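Local coordinates for mitochondrial dynamics protein MID49 (Mus musculus, PDB 4WOY) that promotes mitochondrial fission by recruiting the dynamin-related GTPase DNM1L (Drp1) to the mitochondrial outer membrane and regulating its activity, at residues A[153-158]-A[162-167]; A[265-268]-A[274-277]; A[192-197]-A[203-208]; A[285-290]-A[312-317]. The protein carries 1 engineered substitution. One frame throughout, in Å; residues are numbered along the deposited sequence.

Contact 1: A[153-158]-A[162-167]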
loop_
_atom_site.group_PDB
_atom_site.type_symbol
_atom_site.label_atom_id
_atom_site.label_comp_id
_atom_site.label_asym_id
_atom_site.label_seq_id
_atom_site.Cartn_x
_atom_site.Cartn_y
_atom_site.Cartn_z
ATOM N N LEU A 153 -3.260 22.249 6.839
ATOM C CA LEU A 153 -4.575 21.746 7.255
ATOM C C LEU A 153 -4.583 20.225 7.187
ATOM O O LEU A 153 -4.204 19.660 6.164
ATOM C CB LEU A 153 -5.702 22.270 6.363
ATOM C CG LEU A 153 -6.997 22.700 7.064
ATOM C CD1 LEU A 153 -6.864 24.151 7.555
ATOM C CD2 LEU A 153 -8.252 22.476 6.198
ATOM N N ILE A 154 -5.040 19.568 8.251
ATOM C CA ILE A 154 -5.169 18.115 8.257
ATOM C C ILE A 154 -6.591 17.737 8.644
ATOM O O ILE A 154 -7.106 18.236 9.651
ATOM C CB ILE A 154 -4.195 17.440 9.254
ATOM C CG1 ILE A 154 -2.835 18.156 9.243
ATOM C CG2 ILE A 154 -4.116 15.957 8.979
ATOM C CD1 ILE A 154 -2.003 17.982 10.485
ATOM N N TRP A 155 -7.224 16.869 7.856
ATOM C CA TRP A 155 -8.567 16.409 8.187
ATOM C C TRP A 155 -8.838 14.986 7.679
ATOM O O TRP A 155 -8.289 14.564 6.659
ATOM C CB TRP A 155 -9.621 17.372 7.622
ATOM C CG TRP A 155 -9.820 17.256 6.142
ATOM C CD1 TRP A 155 -10.782 16.531 5.500
ATOM C CD2 TRP A 155 -9.049 17.895 5.115
ATOM N NE1 TRP A 155 -10.651 16.671 4.137
ATOM C CE2 TRP A 155 -9.596 17.505 3.876
ATOM C CE3 TRP A 155 -7.948 18.754 5.122
ATOM C CZ2 TRP A 155 -9.074 17.946 2.657
ATOM C CZ3 TRP A 155 -7.439 19.187 3.915
ATOM C CH2 TRP A 155 -8.001 18.788 2.700
ATOM N N PRO A 156 -9.672 14.238 8.414
ATOM C CA PRO A 156 -10.080 12.880 8.035
ATOM C C PRO A 156 -11.020 12.841 6.827
ATOM O O PRO A 156 -11.952 13.633 6.726
ATOM C CB PRO A 156 -10.793 12.354 9.295
ATOM C CG PRO A 156 -10.319 13.247 10.405
ATOM C CD PRO A 156 -10.128 14.591 9.768
ATOM N N ASP A 157 -10.742 11.927 5.910
ATOM C CA ASP A 157 -11.508 11.745 4.681
ATOM C C ASP A 157 -12.799 10.941 4.954
ATOM O O ASP A 157 -12.900 10.242 5.959
ATOM C CB ASP A 157 -10.624 11.083 3.631
ATOM C CG ASP A 157 -11.313 10.905 2.311
ATOM O OD1 ASP A 157 -12.419 11.440 2.138
ATOM O OD2 ASP A 157 -10.713 10.278 1.416
ATOM N N VAL A 158 -13.796 11.086 4.086
ATOM C CA VAL A 158 -15.046 10.317 4.166
ATOM C C VAL A 158 -15.138 8.910 3.488
ATOM O O VAL A 158 -16.007 8.688 2.634
ATOM C CB VAL A 158 -16.166 11.176 3.602
ATOM C CG1 VAL A 158 -16.370 12.392 4.492
ATOM C CG2 VAL A 158 -15.813 11.627 2.189
ATOM N N GLU A 162 -8.374 7.542 5.979
ATOM C CA GLU A 162 -7.407 8.402 5.347
ATOM C C GLU A 162 -7.359 9.779 5.997
ATOM O O GLU A 162 -8.381 10.359 6.360
ATOM C CB GLU A 162 -7.729 8.464 3.865
ATOM C CG GLU A 162 -7.807 7.043 3.315
ATOM C CD GLU A 162 -7.899 6.978 1.825
ATOM O OE1 GLU A 162 -7.771 8.033 1.177
ATOM O OE2 GLU A 162 -8.105 5.864 1.300
ATOM N N LEU A 163 -6.151 10.290 6.146
ATOM C CA LEU A 163 -5.935 11.631 6.656
ATOM C C LEU A 163 -5.505 12.505 5.491
ATOM O O LEU A 163 -4.464 12.262 4.892
ATOM C CB LEU A 163 -4.858 11.609 7.733
ATOM C CG LEU A 163 -5.354 11.145 9.102
ATOM C CD1 LEU A 163 -4.189 11.055 10.092
ATOM C CD2 LEU A 163 -6.473 12.024 9.611
ATOM N N LEU A 164 -6.269 13.540 5.170
ATOM C CA LEU A 164 -5.900 14.334 4.006
ATOM C C LEU A 164 -5.125 15.563 4.458
ATOM O O LEU A 164 -5.503 16.265 5.396
ATOM C CB LEU A 164 -7.137 14.741 3.179
ATOM C CG LEU A 164 -7.888 13.654 2.376
ATOM C CD1 LEU A 164 -9.022 14.255 1.542
ATOM C CD2 LEU A 164 -6.968 12.825 1.483
ATOM N N LEU A 165 -4.011 15.801 3.778
ATOM C CA LEU A 165 -3.145 16.892 4.139
ATOM C C LEU A 165 -3.033 18.019 3.095
ATOM O O LEU A 165 -2.519 17.823 1.986
ATOM C CB LEU A 165 -1.765 16.328 4.443
ATOM C CG LEU A 165 -0.944 17.507 4.918
ATOM C CD1 LEU A 165 -1.612 18.022 6.142
ATOM C CD2 LEU A 165 0.488 17.200 5.239
ATOM N N LYS A 166 -3.545 19.185 3.495
ATOM C CA LYS A 166 -3.544 20.447 2.753
ATOM C C LYS A 166 -2.753 21.513 3.534
ATOM O O LYS A 166 -3.071 21.826 4.671
ATOM C CB LYS A 166 -4.985 20.914 2.485
ATOM C CG LYS A 166 -5.176 21.945 1.383
ATOM C CD LYS A 166 -4.914 21.458 -0.024
ATOM C CE LYS A 166 -5.224 22.605 -0.995
ATOM N NZ LYS A 166 -4.758 22.422 -2.404
ATOM N N VAL A 167 -1.742 22.085 2.914
ATOM C CA VAL A 167 -1.502 21.798 1.537
ATOM C C VAL A 167 -0.194 20.991 1.584
ATOM O O VAL A 167 -0.242 19.820 1.231
ATOM C CB VAL A 167 -1.457 23.105 0.646
ATOM C CG1 VAL A 167 -1.620 22.799 -0.838
ATOM C CG2 VAL A 167 -2.513 24.116 1.084
#
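Trp155 and Leu164 face each other as a hydrogen-bonded pair in an antiparallel beta hairpin, strands 153-156 and 162-166. The hairpin forms one edge region of the mixed sheet in the nucleotidyltransferase-like part of the protein. Leu164 N donates to Trp155 O at 2.7 Å, and Trp155 N returns a bond to Leu164 O. Asp157 N reaches Glu162 O at 2.9 Å, which extends the ladder one residue beyond the first strand.

The tightly packed side carries Ile154, Pro156, Leu163 and Leu165. Leu165 CD1 lies 3.3 Å from Ile154 CG1, and Leu163 CD2 comes to 4.1 Å from Pro156 CG. Helices 18-42 and 143-150 cover this side.

The other side is looser and more open to solvent. The Trp155 indole folds over the hairpin with CG between backbone N and carbonyl carbon (chi1 75°). One ring face receives Leu164 CB, 3.9 Å from the six-membered ring centroid, in a CH-pi contact. The ring edge meets Lys166 CB, while Lys166 NZ turns to a salt bridge with Glu173. Near the turn, the Asp157 and Glu162 side chains run alongside, carboxylate planes 72° apart. Their like charges probably disfavour this, leaving backbone bonds and apolar contacts as the likely cohesion.

Contact 2: A[265-268]-A[274-277]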
loop_
_atom_site.group_PDB
_atom_site.type_symbol
_atom_site.label_atom_id
_atom_site.label_comp_id
_atom_site.label_asym_id
_atom_site.label_seq_id
_atom_site.Cartn_x
_atom_site.Cartn_y
_atom_site.Cartn_z
ATOM N N VAL A 265 17.963 -10.471 -17.255
ATOM C CA VAL A 265 17.745 -9.850 -18.546
ATOM C C VAL A 265 18.092 -8.369 -18.337
ATOM O O VAL A 265 18.310 -7.955 -17.200
ATOM C CB VAL A 265 16.285 -10.144 -19.028
ATOM C CG1 VAL A 265 15.740 -9.127 -20.019
ATOM C CG2 VAL A 265 16.223 -11.547 -19.612
ATOM N N ALA A 266 18.228 -7.593 -19.407
ATOM C CA ALA A 266 18.763 -6.231 -19.303
ATOM C C ALA A 266 17.846 -5.270 -18.539
ATOM O O ALA A 266 16.698 -5.035 -18.925
ATOM C CB ALA A 266 19.067 -5.682 -20.683
ATOM N N TRP A 267 18.373 -4.715 -17.454
ATOM C CA TRP A 267 17.653 -3.773 -16.594
ATOM C C TRP A 267 18.398 -2.438 -16.469
ATOM O O TRP A 267 18.262 -1.721 -15.478
ATOM C CB TRP A 267 17.381 -4.404 -15.223
ATOM C CG TRP A 267 16.187 -5.317 -15.255
ATOM C CD1 TRP A 267 16.179 -6.688 -15.209
ATOM C CD2 TRP A 267 14.809 -4.909 -15.292
ATOM N NE1 TRP A 267 14.878 -7.151 -15.246
ATOM C CE2 TRP A 267 14.023 -6.080 -15.295
ATOM C CE3 TRP A 267 14.167 -3.661 -15.330
ATOM C CZ2 TRP A 267 12.637 -6.043 -15.335
ATOM C CZ3 TRP A 267 12.796 -3.620 -15.371
ATOM C CH2 TRP A 267 12.040 -4.806 -15.374
ATOM N N THR A 268 19.165 -2.113 -17.505
ATOM C CA THR A 268 19.809 -0.817 -17.618
ATOM C C THR A 268 18.800 0.221 -18.060
ATOM O O THR A 268 17.711 -0.116 -18.534
ATOM C CB THR A 268 20.937 -0.820 -18.665
ATOM O OG1 THR A 268 20.367 -1.152 -19.933
ATOM C CG2 THR A 268 22.055 -1.819 -18.325
ATOM N N GLU A 274 12.434 -1.002 -23.608
ATOM C CA GLU A 274 12.059 -2.374 -23.917
ATOM C C GLU A 274 11.382 -3.073 -22.737
ATOM O O GLU A 274 10.400 -3.791 -22.926
ATOM C CB GLU A 274 13.287 -3.168 -24.337
ATOM C CG GLU A 274 13.495 -3.276 -25.822
ATOM C CD GLU A 274 14.886 -3.752 -26.139
ATOM O OE1 GLU A 274 15.408 -4.586 -25.365
ATOM O OE2 GLU A 274 15.458 -3.290 -27.149
ATOM N N ARG A 275 11.877 -2.829 -21.524
ATOM C CA ARG A 275 11.265 -3.398 -20.324
ATOM C C ARG A 275 9.856 -2.873 -20.140
ATOM O O ARG A 275 8.946 -3.594 -19.686
ATOM C CB ARG A 275 12.099 -3.078 -19.084
ATOM C CG ARG A 275 13.417 -3.814 -19.042
ATOM C CD ARG A 275 13.267 -5.296 -19.388
ATOM N NE ARG A 275 14.439 -5.737 -20.139
ATOM C CZ ARG A 275 14.434 -6.110 -21.414
ATOM N NH1 ARG A 275 13.300 -6.174 -22.092
ATOM N NH2 ARG A 275 15.571 -6.467 -21.996
ATOM N N PHE A 276 9.703 -1.603 -20.487
ATOM C CA PHE A 276 8.422 -0.928 -20.447
ATOM C C PHE A 276 7.445 -1.568 -21.423
ATOM O O PHE A 276 6.318 -1.869 -21.051
ATOM C CB PHE A 276 8.597 0.552 -20.768
ATOM C CG PHE A 276 7.309 1.325 -20.811
ATOM C CD1 PHE A 276 6.796 1.908 -19.670
ATOM C CD2 PHE A 276 6.628 1.494 -21.998
ATOM C CE1 PHE A 276 5.609 2.636 -19.717
ATOM C CE2 PHE A 276 5.442 2.210 -22.048
ATOM C CZ PHE A 276 4.936 2.778 -20.919
ATOM N N LEU A 277 7.878 -1.803 -22.661
ATOM C CA LEU A 277 6.970 -2.359 -23.656
ATOM C C LEU A 277 6.627 -3.796 -23.261
ATOM O O LEU A 277 5.463 -4.207 -23.305
ATOM C CB LEU A 277 7.575 -2.311 -25.060
ATOM C CG LEU A 277 7.868 -0.895 -25.579
ATOM C CD1 LEU A 277 8.497 -0.880 -26.983
ATOM C CD2 LEU A 277 6.653 0.006 -25.504
#
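Arg275 reaches from helix 272-288 to Ala266 and Trp267 in the loop before that helix. This helix-loop contact lies in the Mab-21 HhH/H2TH-like part of the chain. The arginine side chain carries the contact. Its CG stands beside the backbone N, anti to the carbonyl carbon (chi1 -70°). The chain then bends at chi2 and again at chi3, which brings the guanidinium back to the loop backbone.

The aliphatic part of Arg275 lies over one face of the Trp267 indole. CG sits 3.9 Å from the centroid of the six-membered ring, a CH-pi contact displaced toward the rim. CB adds a contact to CZ3 of the same ring at 3.8 Å. The guanidinium plane is steeply inclined to the indole, at 74°, so the two groups do not stack. Trp267 is buried; it also touches Leu231 and makes a cation-pi contact with Arg228, both of helix 228-241.

Val265 CG1 approaches one face of the guanidinium and lies 3.3 Å from Arg275 NH2. Glu274 gives a long charge interaction to that nitrogen, well out of the guanidinium plane. At the guanidinium edge, Arg275 NE donates to Ala266 O at 2.7 Å, with an N-H...O angle of 154°.

Contact 3: A[192-197]-A[203-208]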
loop_
_atom_site.group_PDB
_atom_site.type_symbol
_atom_site.label_atom_id
_atom_site.label_comp_id
_atom_site.label_asym_id
_atom_site.label_seq_id
_atom_site.Cartn_x
_atom_site.Cartn_y
_atom_site.Cartn_z
ATOM N N LEU A 192 -0.219 -7.763 8.267
ATOM C CA LEU A 192 -1.662 -7.792 8.145
ATOM C C LEU A 192 -2.158 -6.418 8.539
ATOM O O LEU A 192 -1.717 -5.874 9.567
ATOM C CB LEU A 192 -2.272 -8.857 9.053
ATOM C CG LEU A 192 -1.662 -10.247 8.931
ATOM C CD1 LEU A 192 -2.286 -11.185 9.957
ATOM C CD2 LEU A 192 -1.820 -10.737 7.524
ATOM N N LEU A 193 -3.067 -5.855 7.747
ATOM C CA LEU A 193 -3.614 -4.544 8.047
ATOM C C LEU A 193 -5.053 -4.641 8.497
ATOM O O LEU A 193 -5.822 -5.435 7.967
ATOM C CB LEU A 193 -3.556 -3.627 6.827
ATOM C CG LEU A 193 -2.393 -3.604 5.839
ATOM C CD1 LEU A 193 -2.884 -3.050 4.527
ATOM C CD2 LEU A 193 -1.294 -2.730 6.361
ATOM N N ALA A 194 -5.425 -3.803 9.445
ATOM C CA ALA A 194 -6.812 -3.584 9.741
ATOM C C ALA A 194 -7.379 -2.647 8.670
ATOM O O ALA A 194 -7.418 -1.434 8.851
ATOM C CB ALA A 194 -6.971 -2.973 11.134
ATOM N N TRP A 195 -7.847 -3.193 7.564
ATOM C CA TRP A 195 -8.308 -2.350 6.480
ATOM C C TRP A 195 -9.669 -2.820 6.093
ATOM O O TRP A 195 -9.985 -3.988 6.257
ATOM C CB TRP A 195 -7.355 -2.385 5.284
ATOM C CG TRP A 195 -7.238 -1.065 4.506
ATOM C CD1 TRP A 195 -7.335 -0.906 3.155
ATOM C CD2 TRP A 195 -7.020 0.259 5.050
ATOM N NE1 TRP A 195 -7.165 0.416 2.818
ATOM C CE2 TRP A 195 -6.982 1.155 3.960
ATOM C CE3 TRP A 195 -6.858 0.769 6.353
ATOM C CZ2 TRP A 195 -6.775 2.540 4.127
ATOM C CZ3 TRP A 195 -6.651 2.148 6.520
ATOM C CH2 TRP A 195 -6.614 3.013 5.410
ATOM N N PRO A 196 -10.514 -1.888 5.648
ATOM C CA PRO A 196 -11.822 -2.349 5.234
ATOM C C PRO A 196 -11.777 -3.083 3.929
ATOM O O PRO A 196 -10.977 -2.847 3.022
ATOM C CB PRO A 196 -12.620 -1.051 5.082
ATOM C CG PRO A 196 -11.595 -0.062 4.689
ATOM C CD PRO A 196 -10.392 -0.425 5.508
ATOM N N LEU A 197 -12.643 -4.061 3.903
ATOM C CA LEU A 197 -13.555 -4.179 2.816
ATOM C C LEU A 197 -14.685 -4.489 3.794
ATOM O O LEU A 197 -14.571 -5.417 4.605
ATOM C CB LEU A 197 -13.173 -5.244 1.779
ATOM C CG LEU A 197 -14.046 -5.284 0.523
ATOM C CD1 LEU A 197 -13.593 -4.203 -0.454
ATOM C CD2 LEU A 197 -13.958 -6.640 -0.134
ATOM N N ASN A 203 -14.117 -8.818 10.020
ATOM C CA ASN A 203 -13.339 -9.313 11.139
ATOM C C ASN A 203 -11.923 -9.711 10.669
ATOM O O ASN A 203 -10.959 -9.573 11.406
ATOM C CB ASN A 203 -14.059 -10.491 11.802
ATOM C CG ASN A 203 -15.395 -10.085 12.418
ATOM O OD1 ASN A 203 -15.536 -8.988 12.965
ATOM N ND2 ASN A 203 -16.393 -10.962 12.297
ATOM N N LEU A 204 -11.791 -10.137 9.419
ATOM C CA LEU A 204 -10.486 -10.514 8.891
ATOM C C LEU A 204 -9.571 -9.313 8.609
ATOM O O LEU A 204 -10.040 -8.207 8.328
ATOM C CB LEU A 204 -10.640 -11.348 7.620
ATOM C CG LEU A 204 -11.424 -12.649 7.827
ATOM C CD1 LEU A 204 -11.539 -13.416 6.540
ATOM C CD2 LEU A 204 -10.796 -13.518 8.896
ATOM N N TRP A 205 -8.269 -9.563 8.702
ATOM C CA TRP A 205 -7.214 -8.598 8.395
ATOM C C TRP A 205 -6.812 -8.712 6.926
ATOM O O TRP A 205 -6.998 -9.762 6.316
ATOM C CB TRP A 205 -5.998 -8.843 9.298
ATOM C CG TRP A 205 -6.334 -8.563 10.705
ATOM C CD1 TRP A 205 -7.244 -9.223 11.481
ATOM C CD2 TRP A 205 -5.815 -7.506 11.507
ATOM N NE1 TRP A 205 -7.323 -8.639 12.718
ATOM C CE2 TRP A 205 -6.454 -7.589 12.764
ATOM C CE3 TRP A 205 -4.866 -6.502 11.288
ATOM C CZ2 TRP A 205 -6.172 -6.709 13.791
ATOM C CZ3 TRP A 205 -4.591 -5.633 12.303
ATOM C CH2 TRP A 205 -5.239 -5.738 13.548
ATOM N N LEU A 206 -6.274 -7.640 6.353
ATOM C CA LEU A 206 -5.856 -7.680 4.968
ATOM C C LEU A 206 -4.331 -7.932 4.881
ATOM O O LEU A 206 -3.522 -7.316 5.587
ATOM C CB LEU A 206 -6.241 -6.376 4.287
ATOM C CG LEU A 206 -6.027 -6.253 2.791
ATOM C CD1 LEU A 206 -7.114 -7.058 2.094
ATOM C CD2 LEU A 206 -6.088 -4.818 2.396
ATOM N N GLN A 207 -3.928 -8.851 4.023
ATOM C CA GLN A 207 -2.509 -9.107 3.866
ATOM C C GLN A 207 -1.862 -7.945 3.139
ATOM O O GLN A 207 -2.351 -7.483 2.110
ATOM C CB GLN A 207 -2.251 -10.387 3.085
ATOM C CG GLN A 207 -0.777 -10.657 2.876
ATOM C CD GLN A 207 -0.523 -11.881 2.020
ATOM O OE1 GLN A 207 -1.004 -11.977 0.883
ATOM N NE2 GLN A 207 0.213 -12.840 2.571
ATOM N N ASP A 208 -0.732 -7.507 3.665
ATOM C CA ASP A 208 0.033 -6.463 3.031
ATOM C C ASP A 208 1.407 -6.990 2.636
ATOM O O ASP A 208 2.246 -7.237 3.495
ATOM C CB ASP A 208 0.177 -5.277 3.969
ATOM C CG ASP A 208 1.107 -4.212 3.405
ATOM O OD1 ASP A 208 1.033 -3.976 2.183
ATOM O OD2 ASP A 208 1.915 -3.643 4.176
#
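Leu192 and Leu193 pair with Gln207 and Leu206 in a beta hairpin, strands 191-193 and 205-208, inside the mixed sheet of the nucleotidyltransferase-like domain. Leu192 forms the non-hydrogen-bonded pair with Gln207. Its CB packs 3.7 Å from Trp205 CB, and its CA directs a C-H toward Leu206 O.

Leu193 supplies both backbone bonds. Its N donates to Leu206 O at 2.6 Å, and its O accepts from Leu206 N at 2.8 Å. Leu193 CG meets Asp208 CB at 3.6 Å. The Asp208 carboxylate has partners beyond the hairpin: OD2 forms a salt bridge with Arg70, and OD1 caps Tyr210 N at the start of the next helix.

Ala194 centres an inverse gamma turn. Its methyl sits over one face of the buried Trp205 indole, 4.2 Å from the six-membered ring centroid, a CH-pi contact. Trp205 CG is anti to its carbonyl carbon (chi1 -66°), which carries the ring from Leu192, past Leu193, to Ala194. The indole NE1 bonds to Leu124 O, fixing the far side of the ring.

Trp195 closes the contact with its CB, which touches Leu206 CD2 at 4.0 Å.

Contact 4: A[285-290]-A[312-317]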
loop_
_atom_site.group_PDB
_atom_site.type_symbol
_atom_site.label_atom_id
_atom_site.label_comp_id
_atom_site.label_asym_id
_atom_site.label_seq_id
_atom_site.Cartn_x
_atom_site.Cartn_y
_atom_site.Cartn_z
ATOM N N GLY A 285 -1.591 -9.547 -21.948
ATOM C CA GLY A 285 -1.748 -10.990 -21.898
ATOM C C GLY A 285 -2.509 -11.400 -20.648
ATOM O O GLY A 285 -3.413 -12.220 -20.712
ATOM N N SER A 286 -2.146 -10.804 -19.513
ATOM C CA SER A 286 -2.815 -11.072 -18.245
ATOM C C SER A 286 -4.290 -10.721 -18.315
ATOM O O SER A 286 -5.136 -11.419 -17.748
ATOM C CB SER A 286 -2.176 -10.263 -17.117
ATOM O OG SER A 286 -0.763 -10.440 -17.077
ATOM N N LEU A 287 -4.587 -9.639 -19.031
ATOM C CA LEU A 287 -5.950 -9.156 -19.166
ATOM C C LEU A 287 -6.828 -10.093 -19.975
ATOM O O LEU A 287 -7.971 -10.359 -19.595
ATOM C CB LEU A 287 -5.953 -7.774 -19.815
ATOM C CG LEU A 287 -5.567 -6.596 -18.940
ATOM C CD1 LEU A 287 -5.236 -5.380 -19.791
ATOM C CD2 LEU A 287 -6.729 -6.293 -18.043
ATOM N N GLU A 288 -6.307 -10.618 -21.076
ATOM C CA GLU A 288 -7.152 -11.457 -21.915
ATOM C C GLU A 288 -7.485 -12.771 -21.225
ATOM O O GLU A 288 -8.536 -13.358 -21.481
ATOM C CB GLU A 288 -6.506 -11.684 -23.279
ATOM C CG GLU A 288 -7.157 -10.822 -24.360
ATOM C CD GLU A 288 -6.232 -10.501 -25.524
ATOM O OE1 GLU A 288 -5.350 -11.332 -25.838
ATOM O OE2 GLU A 288 -6.394 -9.416 -26.132
ATOM N N GLN A 289 -6.613 -13.215 -20.328
ATOM C CA GLN A 289 -6.902 -14.396 -19.523
ATOM C C GLN A 289 -7.421 -14.012 -18.134
ATOM O O GLN A 289 -7.639 -14.875 -17.286
ATOM C CB GLN A 289 -5.669 -15.291 -19.411
ATOM C CG GLN A 289 -4.458 -14.638 -18.782
ATOM C CD GLN A 289 -3.208 -15.490 -18.926
ATOM O OE1 GLN A 289 -3.205 -16.677 -18.578
ATOM N NE2 GLN A 289 -2.139 -14.891 -19.454
ATOM N N ALA A 290 -7.576 -12.711 -17.898
ATOM C CA ALA A 290 -8.134 -12.194 -16.642
ATOM C C ALA A 290 -7.433 -12.717 -15.383
ATOM O O ALA A 290 -8.070 -12.988 -14.377
ATOM C CB ALA A 290 -9.617 -12.502 -16.576
ATOM N N ASP A 312 -11.775 -5.596 -20.619
ATOM C CA ASP A 312 -11.820 -5.416 -22.059
ATOM C C ASP A 312 -11.453 -3.981 -22.407
ATOM O O ASP A 312 -10.802 -3.713 -23.415
ATOM C CB ASP A 312 -13.204 -5.771 -22.606
ATOM C CG ASP A 312 -13.480 -7.264 -22.575
ATOM O OD1 ASP A 312 -12.516 -8.060 -22.454
ATOM O OD2 ASP A 312 -14.666 -7.646 -22.690
ATOM N N ASP A 313 -11.860 -3.056 -21.551
ATOM C CA ASP A 313 -11.647 -1.646 -21.819
ATOM C C ASP A 313 -10.176 -1.274 -21.622
ATOM O O ASP A 313 -9.600 -0.536 -22.421
ATOM C CB ASP A 313 -12.546 -0.798 -20.910
ATOM C CG ASP A 313 -12.872 0.548 -21.507
ATOM O OD1 ASP A 313 -12.039 1.468 -21.381
ATOM O OD2 ASP A 313 -13.957 0.683 -22.108
ATOM N N ILE A 314 -9.588 -1.782 -20.545
ATOM C CA ILE A 314 -8.174 -1.583 -20.254
ATOM C C ILE A 314 -7.313 -2.170 -21.374
ATOM O O ILE A 314 -6.297 -1.600 -21.766
ATOM C CB ILE A 314 -7.793 -2.231 -18.897
ATOM C CG1 ILE A 314 -8.606 -1.604 -17.757
ATOM C CG2 ILE A 314 -6.308 -2.097 -18.651
ATOM C CD1 ILE A 314 -8.406 -2.241 -16.401
ATOM N N GLY A 315 -7.757 -3.304 -21.901
ATOM C CA GLY A 315 -7.043 -4.009 -22.941
ATOM C C GLY A 315 -6.898 -3.156 -24.178
ATOM O O GLY A 315 -5.817 -3.083 -24.769
ATOM N N TYR A 316 -7.980 -2.502 -24.581
ATOM C CA TYR A 316 -7.937 -1.749 -25.821
ATOM C C TYR A 316 -7.173 -0.453 -25.672
ATOM O O TYR A 316 -6.697 0.080 -26.665
ATOM C CB TYR A 316 -9.344 -1.479 -26.366
ATOM C CG TYR A 316 -9.818 -2.568 -27.304
ATOM C CD1 TYR A 316 -9.112 -3.773 -27.417
ATOM C CD2 TYR A 316 -10.926 -2.378 -28.122
ATOM C CE1 TYR A 316 -9.519 -4.772 -28.291
ATOM C CE2 TYR A 316 -11.344 -3.373 -29.003
ATOM C CZ TYR A 316 -10.636 -4.568 -29.082
ATOM O OH TYR A 316 -11.046 -5.554 -29.954
ATOM N N VAL A 317 -7.089 0.080 -24.458
ATOM C CA VAL A 317 -6.194 1.213 -24.185
ATOM C C VAL A 317 -4.715 0.787 -24.235
ATOM O O VAL A 317 -3.862 1.516 -24.737
ATOM C CB VAL A 317 -6.492 1.874 -22.810
ATOM C CG1 VAL A 317 -5.427 2.927 -22.454
ATOM C CG2 VAL A 317 -7.871 2.502 -22.813
#
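Leu287 reaches across from helix 272-288 to Ile314 and Gly315 of helix 308-317. The contact is small and buried. It is wholly apolar, and no hydrogen bond crosses between the two segments.

From the first atom, CB of Leu287 points toward the other helix but stays too far away to touch it. CG follows, set beside the backbone N and anti to the carbonyl carbon (chi1 -77°). It too makes no close approach and serves to carry the branch outward. The methyl CD1 makes the closest contact. It lies 3.6 Å from Ile314 CG2 and 4.2 Å from Ile314 CB. With no side chain on Gly315, the same methyl reaches its CA at 3.9 Å. The other methyl, CD2, stands slightly farther back, 4.3 Å from Ile314 CG2. Beyond this segment, Leu287 also touches Ile311, an earlier residue of helix 308-317.

Ile314 meets the leucine through its CG2 branch, which stands anti to the backbone N. The two side chains cross at about a right angle. The alpha carbons of Leu287 and Gly315 are 6.5 Å apart, a close approach for two helices.

Helix 272-288 ends just past the contact. Ala290 has positive phi (53°) in a Schellman motif, and its O accepts a bond from Asn301 ND2. This is apolar helix-helix packing within the Mab-21 HhH/H2TH-like, mainly helical part of the protein.

Contacts 1 and 3 are beta hairpins of the same mixed sheet. Their nearest atoms are about 5 Å apart. Contact 3 lies deeper, its centre about 12 Å from the centre of the chain, and is buried. Contact 1 has one covered face and one more open face, where charged groups appear. Contacts 2 and 4 share helix 272-288 in the Mab-21-like part, with centres about 21 Å apart. Contact 2 is partly exposed and relies on an arginine, one hydrogen bond and a CH-pi contact. Contact 4 is buried and purely apolar. The sheet contacts combine backbone bonds with apolar side chains, while side chains carry the two contacts of the helical part.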